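Local coordinates for proton-dependent oligopeptide transporter family protein (Xanthomonas campestris, PDB 6EI3), which probably couples the inward movement of protons to the uptake of small peptides across the bacterial membrane, as a POT-family member of the major facilitator superfamily, at residues 264-275 / 283-291; 419-427 / 497-505. All blocks are in the same frame, centred on the assembly; numbering follows the deposited sequence.

Both contacts lie on the same side of the transporter's centre, with their own centres about 16 Å apart. Interaction 1 closes first along the chain: it folds the end of helix 248-270 back against the start of helix 281-306. Interaction 2 opens much later and joins the end of helix 400-424 to the segment that trails from helix 471-495. Helix 281-306 connects the two, because the residues of 283-291 not used in interaction 1 pack on the other contact: Gly285 CA lies 3.5 Å from Pro426 CG, and Leu289 CD2 lies 3.7 Å from Ala425 CB. Helix ends and a chain tail are thus joined in one continuous patch of this major facilitator fold.

Interaction 1: residues 264-275 / 283-291; sequences GGGTWWQLERAR and VDGVRALLR. With 78M ((2S)-2,3-dihydroxypropyl(7Z)-pentadec-7-enoate), chain O.
A helical hairpin of the major facilitator fold, closed by a four-residue salt-bridge network, brings Trp268 and Leu271 against Val283, Arg287 and Leu290, and its lipid-facing flank forms part of a monoacylglycerol pocket. The short helical segments run roughly antiparallel, their axes 10.6 Å apart at closest approach. Trp268 is sandwiched. Over one face of its indole lies the Arg287 guanidinium in a cation-pi contact, Arg287 CZ being 4.6 Å from the centroid of the six-membered ring; the guanidinium presents its edge, its plane turned 72° from the ring. Over the opposite face sits the glyceryl carbon C17 of the lipid, 3.5 Å from Trp268 CD2. Gly264, Leu290 and Arg291 line the same pocket, whose lipid is also hydrogen-bonded to Tyr493.

Deeper in, Leu271 carries its CG anti to the backbone N (chi1 -175°), which lays the branch alongside Val283, with Leu271 CG 3.8 Å from Val283 CG1, while CD1 meets Val286 CG1 and CD2 covers a face of the Arg287 guanidinium. Arg287 NH2 donates to Glu272 OE2 over 2.8 Å, on the anti lone pair and at a bent N-H...O angle of 130°, the oxygen being tilted from the guanidinium plane. Glu272 also pairs by charge with Arg275, whose oxygen partner stands well out of the guanidinium plane. The acids Glu272 and Asp284 probably offset the like charges of Arg275 and Arg287. The Arg275 chain bends at chi2 across Val283, and its NH2 ends 2.8 Å from Asp284 OD1, the two planes nearly perpendicular.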
loop_
_atom_site.group_PDB
_atom_site.type_symbol
_atom_site.label_atom_id
_atom_site.label_comp_id
_atom_site.label_asym_id
_atom_site.label_seq_id
_atom_site.Cartn_x
_atom_site.Cartn_y
_atom_site.Cartn_z
ATOM N N GLY A 264 16.942 -9.546 7.767
ATOM C CA GLY A 264 16.096 -10.707 7.484
ATOM C C GLY A 264 16.899 -11.939 7.089
ATOM O O GLY A 264 16.789 -12.992 7.733
ATOM N N GLY A 265 17.744 -11.782 6.068
ATOM C CA GLY A 265 18.612 -12.831 5.545
ATOM C C GLY A 265 19.663 -13.277 6.545
ATOM O O GLY A 265 20.054 -14.449 6.562
ATOM N N GLY A 266 20.101 -12.334 7.381
ATOM C CA GLY A 266 21.074 -12.565 8.442
ATOM C C GLY A 266 20.472 -13.371 9.572
ATOM O O GLY A 266 21.154 -14.218 10.158
ATOM N N THR A 267 19.173 -13.119 9.868
ATOM C CA THR A 267 18.400 -13.830 10.891
ATOM C C THR A 267 18.138 -15.255 10.410
ATOM O O THR A 267 18.244 -16.182 11.206
ATOM C CB THR A 267 17.119 -13.064 11.240
ATOM O OG1 THR A 267 17.481 -11.770 11.725
ATOM C CG2 THR A 267 16.256 -13.782 12.283
ATOM N N TRP A 268 17.830 -15.422 9.103
ATOM C CA TRP A 268 17.592 -16.717 8.454
ATOM C C TRP A 268 18.818 -17.634 8.604
ATOM O O TRP A 268 18.659 -18.832 8.833
ATOM C CB TRP A 268 17.235 -16.527 6.962
ATOM C CG TRP A 268 16.959 -17.818 6.245
ATOM C CD1 TRP A 268 17.846 -18.562 5.523
ATOM C CD2 TRP A 268 15.726 -18.551 6.244
ATOM N NE1 TRP A 268 17.242 -19.712 5.071
ATOM C CE2 TRP A 268 15.936 -19.726 5.488
ATOM C CE3 TRP A 268 14.451 -18.315 6.787
ATOM C CZ2 TRP A 268 14.922 -20.668 5.269
ATOM C CZ3 TRP A 268 13.441 -19.238 6.549
ATOM C CH2 TRP A 268 13.690 -20.415 5.827
ATOM N N TRP A 269 20.024 -17.060 8.476
ATOM C CA TRP A 269 21.316 -17.746 8.578
ATOM C C TRP A 269 21.551 -18.385 9.950
ATOM O O TRP A 269 22.051 -19.509 10.017
ATOM C CB TRP A 269 22.455 -16.743 8.323
ATOM C CG TRP A 269 23.019 -16.723 6.935
ATOM C CD1 TRP A 269 22.534 -16.029 5.866
ATOM C CD2 TRP A 269 24.255 -17.305 6.509
ATOM N NE1 TRP A 269 23.371 -16.179 4.784
ATOM C CE2 TRP A 269 24.435 -16.959 5.149
ATOM C CE3 TRP A 269 25.215 -18.120 7.131
ATOM C CZ2 TRP A 269 25.540 -17.392 4.405
ATOM C CZ3 TRP A 269 26.305 -18.547 6.391
ATOM C CH2 TRP A 269 26.458 -18.187 5.045
ATOM N N GLN A 270 21.233 -17.649 11.036
ATOM C CA GLN A 270 21.499 -18.038 12.423
ATOM C C GLN A 270 20.252 -18.283 13.283
ATOM O O GLN A 270 20.372 -18.302 14.507
ATOM C CB GLN A 270 22.337 -16.930 13.097
ATOM C CG GLN A 270 23.729 -16.709 12.540
ATOM C CD GLN A 270 24.432 -15.501 13.135
ATOM O OE1 GLN A 270 25.318 -14.932 12.513
ATOM N NE2 GLN A 270 24.067 -15.068 14.341
ATOM N N LEU A 271 19.066 -18.459 12.673
ATOM C CA LEU A 271 17.821 -18.651 13.422
ATOM C C LEU A 271 17.829 -19.901 14.316
ATOM O O LEU A 271 17.236 -19.871 15.401
ATOM C CB LEU A 271 16.594 -18.626 12.490
ATOM C CG LEU A 271 15.224 -18.702 13.144
ATOM C CD1 LEU A 271 15.002 -17.579 14.157
ATOM C CD2 LEU A 271 14.158 -18.706 12.118
ATOM N N GLU A 272 18.519 -20.971 13.892
ATOM C CA GLU A 272 18.617 -22.199 14.688
ATOM C C GLU A 272 19.341 -21.991 16.029
ATOM O O GLU A 272 19.076 -22.740 16.963
ATOM C CB GLU A 272 19.234 -23.362 13.886
ATOM C CG GLU A 272 18.330 -23.881 12.773
ATOM C CD GLU A 272 16.963 -24.389 13.197
ATOM O OE1 GLU A 272 16.904 -25.309 14.045
ATOM O OE2 GLU A 272 15.950 -23.871 12.676
ATOM N N ARG A 273 20.190 -20.937 16.151
ATOM C CA ARG A 273 20.926 -20.616 17.394
ATOM C C ARG A 273 20.009 -20.014 18.492
ATOM O O ARG A 273 20.474 -19.764 19.610
ATOM C CB ARG A 273 22.103 -19.669 17.116
ATOM C CG ARG A 273 23.077 -20.139 16.047
ATOM C CD ARG A 273 24.109 -19.066 15.826
ATOM N NE ARG A 273 25.053 -19.401 14.762
ATOM C CZ ARG A 273 26.192 -18.750 14.557
ATOM N NH1 ARG A 273 26.550 -17.753 15.360
ATOM N NH2 ARG A 273 26.999 -19.108 13.566
ATOM N N ALA A 274 18.719 -19.774 18.167
ATOM C CA ALA A 274 17.721 -19.249 19.100
ATOM C C ALA A 274 16.925 -20.375 19.788
ATOM O O ALA A 274 16.302 -20.122 20.820
ATOM C CB ALA A 274 16.766 -18.311 18.367
ATOM N N ARG A 275 16.965 -21.614 19.217
ATOM C CA ARG A 275 16.242 -22.831 19.648
ATOM C C ARG A 275 16.332 -23.187 21.135
ATOM O O ARG A 275 15.401 -23.817 21.657
ATOM C CB ARG A 275 16.658 -24.064 18.818
ATOM C CG ARG A 275 16.026 -24.131 17.433
ATOM C CD ARG A 275 14.613 -24.692 17.445
ATOM N NE ARG A 275 13.902 -24.344 16.216
ATOM C CZ ARG A 275 13.888 -25.092 15.120
ATOM N NH1 ARG A 275 14.513 -26.264 15.099
ATOM N NH2 ARG A 275 13.241 -24.682 14.040
ATOM N N VAL A 283 10.641 -19.869 17.614
ATOM C CA VAL A 283 11.686 -19.966 16.574
ATOM C C VAL A 283 11.067 -20.346 15.216
ATOM O O VAL A 283 11.374 -19.700 14.210
ATOM C CB VAL A 283 12.864 -20.895 16.976
ATOM C CG1 VAL A 283 13.921 -20.975 15.877
ATOM C CG2 VAL A 283 13.504 -20.437 18.283
ATOM N N ASP A 284 10.186 -21.383 15.201
ATOM C CA ASP A 284 9.457 -21.844 14.015
ATOM C C ASP A 284 8.577 -20.707 13.494
ATOM O O ASP A 284 8.484 -20.520 12.291
ATOM C CB ASP A 284 8.580 -23.067 14.331
ATOM C CG ASP A 284 9.307 -24.339 14.728
ATOM O OD1 ASP A 284 10.554 -24.367 14.635
ATOM O OD2 ASP A 284 8.628 -25.300 15.156
ATOM N N GLY A 285 7.954 -19.971 14.413
ATOM C CA GLY A 285 7.109 -18.817 14.125
ATOM C C GLY A 285 7.834 -17.697 13.407
ATOM O O GLY A 285 7.268 -17.081 12.504
ATOM N N VAL A 286 9.112 -17.457 13.772
ATOM C CA VAL A 286 9.967 -16.451 13.140
ATOM C C VAL A 286 10.429 -16.980 11.770
ATOM O O VAL A 286 10.530 -16.192 10.835
ATOM C CB VAL A 286 11.129 -15.975 14.076
ATOM C CG1 VAL A 286 12.141 -15.098 13.340
ATOM C CG2 VAL A 286 10.570 -15.232 15.288
ATOM N N ARG A 287 10.675 -18.315 11.647
ATOM C CA ARG A 287 11.029 -18.959 10.370
ATOM C C ARG A 287 9.880 -18.778 9.364
ATOM O O ARG A 287 10.130 -18.441 8.202
ATOM C CB ARG A 287 11.330 -20.459 10.559
ATOM C CG ARG A 287 12.001 -21.068 9.333
ATOM C CD ARG A 287 12.743 -22.371 9.594
ATOM N NE ARG A 287 13.931 -22.224 10.443
ATOM C CZ ARG A 287 15.117 -21.784 10.030
ATOM N NH1 ARG A 287 15.287 -21.387 8.774
ATOM N NH2 ARG A 287 16.135 -21.714 10.875
ATOM N N ALA A 288 8.631 -18.999 9.826
ATOM C CA ALA A 288 7.419 -18.844 9.034
ATOM C C ALA A 288 7.266 -17.377 8.583
ATOM O O ALA A 288 6.965 -17.132 7.411
ATOM C CB ALA A 288 6.215 -19.283 9.850
ATOM N N LEU A 289 7.530 -16.408 9.495
ATOM C CA LEU A 289 7.475 -14.964 9.215
ATOM C C LEU A 289 8.478 -14.565 8.128
ATOM O O LEU A 289 8.151 -13.732 7.288
ATOM C CB LEU A 289 7.758 -14.143 10.494
ATOM C CG LEU A 289 6.645 -13.273 11.103
ATOM C CD1 LEU A 289 5.895 -12.444 10.054
ATOM C CD2 LEU A 289 5.710 -14.085 11.956
ATOM N N LEU A 290 9.695 -15.143 8.149
ATOM C CA LEU A 290 10.718 -14.855 7.138
ATOM C C LEU A 290 10.360 -15.410 5.761
ATOM O O LEU A 290 10.647 -14.769 4.751
ATOM C CB LEU A 290 12.114 -15.287 7.573
ATOM C CG LEU A 290 12.698 -14.545 8.773
ATOM C CD1 LEU A 290 13.957 -15.238 9.268
ATOM C CD2 LEU A 290 12.942 -13.034 8.461
ATOM N N ARG A 291 9.696 -16.571 5.718
ATOM C CA ARG A 291 9.201 -17.147 4.468
ATOM C C ARG A 291 8.119 -16.239 3.884
ATOM O O ARG A 291 8.087 -16.035 2.676
ATOM C CB ARG A 291 8.652 -18.557 4.698
ATOM C CG ARG A 291 9.738 -19.578 4.945
ATOM C CD ARG A 291 9.156 -20.964 4.814
ATOM N NE ARG A 291 10.011 -21.983 5.417
ATOM C CZ ARG A 291 9.815 -22.501 6.623
ATOM N NH1 ARG A 291 8.796 -22.091 7.373
ATOM N NH2 ARG A 291 10.629 -23.439 7.086
HETATM O O21 78M O . 12.488 -19.590 1.738
HETATM C C20 78M O . 12.877 -18.775 2.832
HETATM C C18 78M O . 13.900 -17.747 2.411
HETATM O O19 78M O . 15.052 -18.394 1.865
HETATM C C17 78M O . 14.314 -16.846 3.548
HETATM O O2 78M O . 14.905 -15.677 2.934
HETATM C C1 78M O . 15.081 -14.587 3.691
HETATM O O1 78M O . 14.932 -14.564 4.886
HETATM C C2 78M O . 15.472 -13.402 2.857
HETATM C C3 78M O . 14.457 -12.268 2.914
HETATM C C4 78M O . 14.238 -11.597 1.565
HETATM C C5 78M O . 14.674 -10.143 1.494
HETATM C C6 78M O . 13.682 -9.142 2.097
HETATM C C7 78M O . 12.923 -8.393 1.050
HETATM C C8 78M O . 13.047 -7.113 0.744
HETATM C C9 78M O . 12.278 -6.379 -0.318
HETATM C C10 78M O . 12.983 -6.464 -1.675
HETATM C C11 78M O . 12.075 -6.824 -2.839
HETATM C C12 78M O . 12.788 -7.605 -3.937
HETATM C C13 78M O . 11.896 -8.139 -5.051
HETATM C C15 78M O . 10.912 -7.750 -7.331
HETATM C C14 78M O . 11.518 -7.119 -6.109
#

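Interaction 2: residues 419-427 / 497-505; sequences EFAYSQAPP and YRMVDNYRP
The Phe420 ring reaches Tyr497 in an offset edge-to-face pair, the edge of Phe420 turned toward the face of Tyr497 with planes 63° apart; Phe420 CZ lies 3.6 Å from Tyr497 CE2. Met499 SD approaches the Phe420 ring in its plane, at the edge, a Met-aromatic contact 3.6 Å from Phe420 CE1. Leu364 of helix 363-389 touches both aromatic rings. Tyr422 then offers its carbonyl to Asn502 ND2 in a weak bond. Ser423 O takes the backbone N of Asn502 at 2.8 Å, nearly in line with the C=O bond. Gln424 curls back through its bend at chi2, and its OE1 is gripped twice: by Tyr497 OH at 2.7 Å and by Val500 N at 3.1 Å, the latter almost straight and on a lone pair. Its NE2 donates in the amide plane to Ser423 OG, so the rotation of the amide is fixed from both ends. A water bridges Gln424 O and Val500 O. Ala425, the first residue past the helix, accepts at its O from Asn502 ND2 (2.8 Å), and Pro427 lays CG over the centre of the Arg504 guanidinium. Asn502 thus reaches three carbonyls at the helix end, two through ND2 and that of Ser423 through its backbone N. Bonds from Arg504 N to Asn502 OD1 and from Tyr503 N to Asp501 OD1 make two overlapping Asx turns, which shape the irregular tail where it crosses the C-terminal end of helix 400-424.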
loop_
_atom_site.group_PDB
_atom_site.type_symbol
_atom_site.label_atom_id
_atom_site.label_comp_id
_atom_site.label_asym_id
_atom_site.label_seq_id
_atom_site.Cartn_x
_atom_site.Cartn_y
_atom_site.Cartn_z
ATOM N N GLU A 419 -4.515 -12.713 4.194
ATOM C CA GLU A 419 -5.187 -13.891 4.743
ATOM C C GLU A 419 -4.213 -15.098 4.719
ATOM O O GLU A 419 -4.140 -15.870 5.685
ATOM C CB GLU A 419 -6.442 -14.197 3.912
ATOM C CG GLU A 419 -7.418 -15.137 4.598
ATOM C CD GLU A 419 -8.743 -15.367 3.887
ATOM O OE1 GLU A 419 -9.161 -14.495 3.089
ATOM O OE2 GLU A 419 -9.376 -16.418 4.147
ATOM N N PHE A 420 -3.447 -15.237 3.623
ATOM C CA PHE A 420 -2.464 -16.312 3.501
ATOM C C PHE A 420 -1.390 -16.145 4.577
ATOM O O PHE A 420 -1.053 -17.102 5.260
ATOM C CB PHE A 420 -1.825 -16.317 2.093
ATOM C CG PHE A 420 -0.531 -17.094 2.026
ATOM C CD1 PHE A 420 -0.538 -18.476 1.895
ATOM C CD2 PHE A 420 0.692 -16.449 2.145
ATOM C CE1 PHE A 420 0.657 -19.195 1.844
ATOM C CE2 PHE A 420 1.887 -17.176 2.116
ATOM C CZ PHE A 420 1.857 -18.546 1.973
ATOM N N ALA A 421 -0.837 -14.938 4.718
ATOM C CA ALA A 421 0.230 -14.719 5.693
ATOM C C ALA A 421 -0.240 -14.978 7.133
ATOM O O ALA A 421 0.482 -15.618 7.895
ATOM C CB ALA A 421 0.787 -13.328 5.548
ATOM N N TYR A 422 -1.488 -14.577 7.461
ATOM C CA TYR A 422 -2.072 -14.800 8.784
ATOM C C TYR A 422 -2.183 -16.295 9.103
ATOM O O TYR A 422 -1.832 -16.696 10.205
ATOM C CB TYR A 422 -3.448 -14.125 8.902
ATOM C CG TYR A 422 -3.410 -12.623 9.122
ATOM C CD1 TYR A 422 -2.370 -12.025 9.833
ATOM C CD2 TYR A 422 -4.459 -11.813 8.699
ATOM C CE1 TYR A 422 -2.356 -10.654 10.081
ATOM C CE2 TYR A 422 -4.444 -10.435 8.922
ATOM C CZ TYR A 422 -3.397 -9.863 9.628
ATOM O OH TYR A 422 -3.388 -8.510 9.872
ATOM N N SER A 423 -2.632 -17.110 8.127
ATOM C CA SER A 423 -2.786 -18.559 8.248
ATOM C C SER A 423 -1.462 -19.289 8.501
ATOM O O SER A 423 -1.486 -20.372 9.059
ATOM C CB SER A 423 -3.449 -19.117 6.992
ATOM O OG SER A 423 -2.513 -19.248 5.932
ATOM N N GLN A 424 -0.323 -18.719 8.067
ATOM C CA GLN A 424 1.025 -19.329 8.156
ATOM C C GLN A 424 1.860 -18.833 9.329
ATOM O O GLN A 424 2.740 -19.531 9.787
ATOM C CB GLN A 424 1.822 -19.085 6.842
ATOM C CG GLN A 424 1.095 -19.506 5.562
ATOM C CD GLN A 424 0.897 -21.001 5.524
ATOM O OE1 GLN A 424 1.854 -21.777 5.492
ATOM N NE2 GLN A 424 -0.346 -21.435 5.593
ATOM N N ALA A 425 1.648 -17.615 9.755
ATOM C CA ALA A 425 2.428 -17.031 10.843
ATOM C C ALA A 425 1.692 -17.237 12.182
ATOM O O ALA A 425 0.479 -17.466 12.158
ATOM C CB ALA A 425 2.620 -15.547 10.565
ATOM N N PRO A 426 2.369 -17.171 13.357
ATOM C CA PRO A 426 1.637 -17.355 14.631
ATOM C C PRO A 426 0.621 -16.236 14.860
ATOM O O PRO A 426 0.963 -15.079 14.596
ATOM C CB PRO A 426 2.746 -17.302 15.691
ATOM C CG PRO A 426 4.001 -17.496 14.964
ATOM C CD PRO A 426 3.805 -16.937 13.599
ATOM N N PRO A 427 -0.631 -16.526 15.304
ATOM C CA PRO A 427 -1.623 -15.440 15.489
ATOM C C PRO A 427 -1.187 -14.318 16.440
ATOM O O PRO A 427 -1.631 -13.185 16.286
ATOM C CB PRO A 427 -2.872 -16.180 15.978
ATOM C CG PRO A 427 -2.713 -17.555 15.433
ATOM C CD PRO A 427 -1.240 -17.839 15.587
ATOM N N TYR A 497 7.024 -23.934 -1.681
ATOM C CA TYR A 497 6.486 -23.550 -0.386
ATOM C C TYR A 497 5.646 -24.673 0.233
ATOM O O TYR A 497 4.770 -25.210 -0.420
ATOM C CB TYR A 497 5.693 -22.238 -0.460
ATOM C CG TYR A 497 5.268 -21.755 0.910
ATOM C CD1 TYR A 497 6.145 -21.042 1.720
ATOM C CD2 TYR A 497 4.000 -22.050 1.415
ATOM C CE1 TYR A 497 5.763 -20.605 2.985
ATOM C CE2 TYR A 497 3.616 -21.634 2.686
ATOM C CZ TYR A 497 4.507 -20.926 3.473
ATOM O OH TYR A 497 4.147 -20.527 4.727
ATOM N N ARG A 498 5.926 -25.025 1.479
ATOM C CA ARG A 498 5.148 -26.021 2.206
ATOM C C ARG A 498 4.098 -25.320 3.105
ATOM O O ARG A 498 4.458 -24.610 4.051
ATOM C CB ARG A 498 6.074 -26.942 2.996
ATOM C CG ARG A 498 5.360 -28.003 3.828
ATOM C CD ARG A 498 6.222 -29.239 4.053
ATOM N NE ARG A 498 7.497 -28.950 4.716
ATOM C CZ ARG A 498 7.647 -28.748 6.023
ATOM N NH1 ARG A 498 6.592 -28.762 6.830
ATOM N NH2 ARG A 498 8.850 -28.511 6.528
ATOM N N MET A 499 2.804 -25.515 2.797
ATOM C CA MET A 499 1.713 -24.953 3.599
ATOM C C MET A 499 1.726 -25.619 5.004
ATOM O O MET A 499 1.722 -26.841 5.098
ATOM C CB MET A 499 0.343 -25.221 2.933
ATOM C CG MET A 499 0.143 -24.530 1.587
ATOM S SD MET A 499 0.096 -22.750 1.705
ATOM C CE MET A 499 -1.568 -22.467 2.391
ATOM N N VAL A 500 1.800 -24.807 6.068
ATOM C CA VAL A 500 1.753 -25.249 7.475
ATOM C C VAL A 500 0.805 -24.251 8.167
ATOM O O VAL A 500 1.226 -23.188 8.606
ATOM C CB VAL A 500 3.129 -25.393 8.200
ATOM C CG1 VAL A 500 2.940 -25.985 9.612
ATOM C CG2 VAL A 500 4.102 -26.282 7.407
ATOM N N ASP A 501 -0.489 -24.564 8.153
ATOM C CA ASP A 501 -1.549 -23.725 8.712
ATOM C C ASP A 501 -1.499 -23.610 10.228
ATOM O O ASP A 501 -1.011 -24.520 10.889
ATOM C CB ASP A 501 -2.923 -24.264 8.289
ATOM C CG ASP A 501 -3.925 -23.149 8.143
ATOM O OD1 ASP A 501 -4.557 -22.784 9.160
ATOM O OD2 ASP A 501 -4.049 -22.615 7.029
ATOM N N ASN A 502 -2.010 -22.494 10.786
ATOM C CA ASN A 502 -2.042 -22.353 12.253
ATOM C C ASN A 502 -3.377 -22.856 12.849
ATOM O O ASN A 502 -3.474 -23.061 14.051
ATOM C CB ASN A 502 -1.731 -20.918 12.684
ATOM C CG ASN A 502 -2.585 -19.856 12.075
ATOM O OD1 ASN A 502 -3.734 -20.065 11.657
ATOM N ND2 ASN A 502 -2.039 -18.665 12.060
ATOM N N TYR A 503 -4.390 -23.061 11.989
ATOM C CA TYR A 503 -5.732 -23.576 12.305
ATOM C C TYR A 503 -6.504 -22.673 13.279
ATOM O O TYR A 503 -7.291 -23.152 14.088
ATOM C CB TYR A 503 -5.676 -25.049 12.764
ATOM C CG TYR A 503 -5.141 -25.942 11.667
ATOM C CD1 TYR A 503 -5.840 -26.102 10.470
ATOM C CD2 TYR A 503 -3.888 -26.540 11.776
ATOM C CE1 TYR A 503 -5.328 -26.875 9.432
ATOM C CE2 TYR A 503 -3.366 -27.318 10.744
ATOM C CZ TYR A 503 -4.093 -27.484 9.575
ATOM O OH TYR A 503 -3.582 -28.220 8.541
ATOM N N ARG A 504 -6.320 -21.344 13.134
ATOM C CA ARG A 504 -6.996 -20.333 13.946
ATOM C C ARG A 504 -7.872 -19.471 13.028
ATOM O O ARG A 504 -7.329 -18.736 12.196
ATOM C CB ARG A 504 -5.975 -19.476 14.721
ATOM C CG ARG A 504 -5.259 -20.243 15.833
ATOM C CD ARG A 504 -5.825 -19.952 17.209
ATOM N NE ARG A 504 -4.752 -19.664 18.160
ATOM C CZ ARG A 504 -4.478 -18.456 18.643
ATOM N NH1 ARG A 504 -5.214 -17.408 18.291
ATOM N NH2 ARG A 504 -3.476 -18.288 19.492
ATOM N N PRO A 505 -9.225 -19.564 13.138
ATOM C CA PRO A 505 -10.098 -18.765 12.246
ATOM C C PRO A 505 -9.924 -17.259 12.384
ATOM O O PRO A 505 -9.719 -16.761 13.496
ATOM C CB PRO A 505 -11.514 -19.215 12.628
ATOM C CG PRO A 505 -11.383 -19.761 14.003
ATOM C CD PRO A 505 -10.023 -20.387 14.068
HETATM O O HOH W 1 3.560 -21.859 8.671
#